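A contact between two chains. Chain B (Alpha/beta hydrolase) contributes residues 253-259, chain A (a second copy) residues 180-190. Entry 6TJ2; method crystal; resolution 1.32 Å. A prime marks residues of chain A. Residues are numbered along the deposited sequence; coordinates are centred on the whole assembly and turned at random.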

# COMPACT_ATOMS: atom_id res chain seq x y z
N GLY B 253 -8.61 -15.97 5.13
CA GLY B 253 -7.89 -16.39 6.35
C GLY B 253 -6.39 -16.46 6.06
O GLY B 253 -5.73 -15.43 5.89
N VAL B 254 -5.78 -17.62 6.25
CA VAL B 254 -4.32 -17.77 6.00
C VAL B 254 -4.16 -17.97 4.49
O VAL B 254 -4.81 -18.85 3.87
CB VAL B 254 -3.73 -18.96 6.78
CG1 VAL B 254 -2.26 -19.20 6.46
CG2 VAL B 254 -3.91 -18.78 8.27
N PHE B 255 -3.25 -17.19 3.90
CA PHE B 255 -2.99 -17.27 2.45
C PHE B 255 -1.59 -16.72 2.21
O PHE B 255 -1.09 -15.91 3.02
CB PHE B 255 -4.06 -16.50 1.65
CG PHE B 255 -4.06 -15.01 1.85
CD1 PHE B 255 -3.36 -14.16 1.03
CD2 PHE B 255 -4.78 -14.44 2.89
CE1 PHE B 255 -3.30 -12.80 1.29
CE2 PHE B 255 -4.69 -13.08 3.15
CZ PHE B 255 -4.01 -12.26 2.31
N ARG B 256 -1.05 -16.97 1.03
CA ARG B 256 0.23 -16.43 0.57
C ARG B 256 -0.01 -15.17 -0.25
O ARG B 256 -0.64 -15.23 -1.29
CB ARG B 256 0.96 -17.44 -0.31
CG ARG B 256 2.35 -16.95 -0.71
CD ARG B 256 2.96 -17.72 -1.87
NE ARG B 256 3.09 -19.13 -1.50
CZ ARG B 256 3.26 -20.13 -2.34
NH1 ARG B 256 3.45 -19.88 -3.62
NH2 ARG B 256 3.20 -21.36 -1.87
N PHE B 257 0.43 -14.02 0.27
CA PHE B 257 0.30 -12.72 -0.41
C PHE B 257 1.46 -12.51 -1.36
O PHE B 257 2.64 -12.58 -0.94
CB PHE B 257 0.27 -11.62 0.64
CG PHE B 257 0.12 -10.23 0.09
CD1 PHE B 257 -0.95 -9.88 -0.72
CD2 PHE B 257 1.07 -9.27 0.33
CE1 PHE B 257 -1.07 -8.60 -1.19
CE2 PHE B 257 0.98 -7.98 -0.16
CZ PHE B 257 -0.14 -7.64 -0.89
N ILE B 258 1.16 -12.16 -2.62
CA ILE B 258 2.16 -11.76 -3.64
C ILE B 258 1.68 -10.44 -4.22
O ILE B 258 0.53 -10.38 -4.68
CB ILE B 258 2.31 -12.84 -4.71
CG1 ILE B 258 2.85 -14.15 -4.11
CG2 ILE B 258 3.22 -12.35 -5.84
CD1 ILE B 258 4.25 -14.07 -3.49
N GLU B 259 2.57 -9.46 -4.22
CA GLU B 259 2.22 -8.11 -4.68
C GLU B 259 2.92 -7.81 -5.99
O GLU B 259 4.11 -8.14 -6.18
CB GLU B 259 2.63 -7.09 -3.62
CG GLU B 259 2.26 -5.62 -3.88
CD GLU B 259 3.03 -4.65 -2.94
OE1 GLU B 259 4.20 -4.43 -3.21
OE2 GLU B 259 2.40 -4.16 -2.06
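Chain A, residues 180-190: PLFRDTFVNTA

Chain B runs from a loop at Gly253, whose positive phi suits a residue without a side chain, into an extended strand that includes 256-259. Chain A supplies the last turns of a helix, 180-185, then a loop closing in a type I turn from Val187′ to Ala190′. Strand and helix run nearly parallel, their axes inclined by 10° and 7.9 Å apart at closest approach. The register pairs Val254 with Leu181′, Arg256 with Asp184′ and Ile258 with Thr189′; the backbones come nearest in the middle, CA of Arg256 lying 4.5 Å from CA of Asp184′.

There the long Arg256 side chain reaches Asp184′ in a salt bridge, NE and NH2 both donating to OD1 at 2.9 and 3.1 Å. The carboxylate meets the edge of the guanidinium, where its N-H groups point, while Arg183′ lies over one face; Arg256 NH2 and Arg183′ NE, both donors, are 3.3 Å apart. Asp184′, near both cations, offsets their like charges.

Further along, Asn188′ points toward the strand, and its amide ND2 donates to Phe257 O at 2.9 Å. A water links the backbones, donating to Asp184′ O and accepting from Phe257 N. At the other end, branched aliphatic chains suit an apolar contact: Val254 CG1 lies 4.0 Å from Leu181′ CD1.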

# COMPACT_ATOMS: atom_id res chain seq x y z
N PRO A 180 3.37 -24.81 7.15
CA PRO A 180 2.53 -24.18 6.12
C PRO A 180 2.30 -22.70 6.44
O PRO A 180 2.37 -21.82 5.55
CB PRO A 180 1.25 -25.02 6.15
CG PRO A 180 1.73 -26.40 6.60
CD PRO A 180 2.73 -26.03 7.68
N LEU A 181 2.03 -22.34 7.68
CA LEU A 181 1.88 -20.95 8.16
C LEU A 181 3.17 -20.21 7.90
O LEU A 181 3.15 -19.08 7.32
CB LEU A 181 1.54 -20.91 9.65
CG LEU A 181 1.37 -19.52 10.22
CD1 LEU A 181 0.17 -18.78 9.66
CD2 LEU A 181 1.34 -19.54 11.74
N PHE A 182 4.31 -20.73 8.28
CA PHE A 182 5.58 -20.09 8.05
C PHE A 182 5.82 -19.85 6.57
O PHE A 182 6.19 -18.70 6.16
CB PHE A 182 6.69 -20.95 8.68
CG PHE A 182 8.08 -20.39 8.49
CD1 PHE A 182 8.61 -19.47 9.36
CD2 PHE A 182 8.88 -20.82 7.45
CE1 PHE A 182 9.90 -18.99 9.22
CE2 PHE A 182 10.17 -20.32 7.29
CZ PHE A 182 10.66 -19.39 8.17
N ARG A 183 5.62 -20.89 5.77
CA ARG A 183 5.95 -20.83 4.32
C ARG A 183 5.13 -19.72 3.67
O ARG A 183 5.64 -19.01 2.79
CB ARG A 183 5.75 -22.21 3.71
CG ARG A 183 6.35 -22.33 2.30
CD ARG A 183 5.34 -21.90 1.25
NE ARG A 183 5.95 -21.88 -0.07
CZ ARG A 183 6.67 -20.90 -0.58
NH1 ARG A 183 6.95 -19.80 0.10
NH2 ARG A 183 7.18 -21.00 -1.79
N ASP A 184 3.86 -19.69 3.98
CA ASP A 184 2.91 -18.80 3.28
C ASP A 184 2.79 -17.41 3.92
O ASP A 184 2.29 -16.54 3.21
CB ASP A 184 1.57 -19.48 3.01
CG ASP A 184 1.60 -20.43 1.82
OD1 ASP A 184 2.50 -20.36 1.01
OD2 ASP A 184 0.58 -21.13 1.69
N THR A 185 3.23 -17.19 5.15
CA THR A 185 3.04 -15.86 5.78
C THR A 185 4.29 -15.26 6.34
O THR A 185 4.25 -14.04 6.59
CB THR A 185 1.93 -15.85 6.83
OG1 THR A 185 2.36 -16.51 8.02
CG2 THR A 185 0.66 -16.46 6.31
N PHE A 186 5.39 -15.99 6.53
CA PHE A 186 6.67 -15.43 6.98
C PHE A 186 7.66 -15.30 5.83
O PHE A 186 8.49 -14.40 5.80
CB PHE A 186 7.27 -16.27 8.11
CG PHE A 186 6.64 -16.05 9.46
CD1 PHE A 186 7.44 -15.64 10.51
CD2 PHE A 186 5.30 -16.27 9.72
CE1 PHE A 186 6.90 -15.41 11.77
CE2 PHE A 186 4.78 -16.07 11.00
CZ PHE A 186 5.60 -15.61 12.01
N VAL A 187 7.63 -16.29 4.93
CA VAL A 187 8.55 -16.33 3.76
C VAL A 187 7.75 -16.49 2.45
O VAL A 187 8.12 -17.26 1.53
CB VAL A 187 9.63 -17.42 3.95
CG1 VAL A 187 10.56 -17.06 5.10
CG2 VAL A 187 9.07 -18.80 4.16
N ASN A 188 6.62 -15.81 2.35
CA ASN A 188 5.73 -15.89 1.19
C ASN A 188 6.44 -15.58 -0.11
O ASN A 188 6.01 -16.20 -1.13
CB ASN A 188 4.52 -14.96 1.39
CG ASN A 188 4.78 -13.62 2.05
OD1 ASN A 188 5.37 -13.57 3.12
ND2 ASN A 188 4.29 -12.55 1.43
N THR A 189 7.50 -14.81 -0.17
CA THR A 189 8.17 -14.49 -1.46
C THR A 189 9.31 -15.47 -1.74
O THR A 189 9.90 -15.36 -2.82
CB THR A 189 8.68 -13.04 -1.48
OG1 THR A 189 9.75 -12.90 -0.55
CG2 THR A 189 7.59 -12.06 -1.13
N ALA A 190 9.61 -16.38 -0.85
CA ALA A 190 10.68 -17.38 -1.06
C ALA A 190 10.18 -18.53 -1.93
O ALA A 190 9.00 -18.86 -1.94
CB ALA A 190 11.13 -17.95 0.28
O HOH W 1 1.18 -13.94 3.02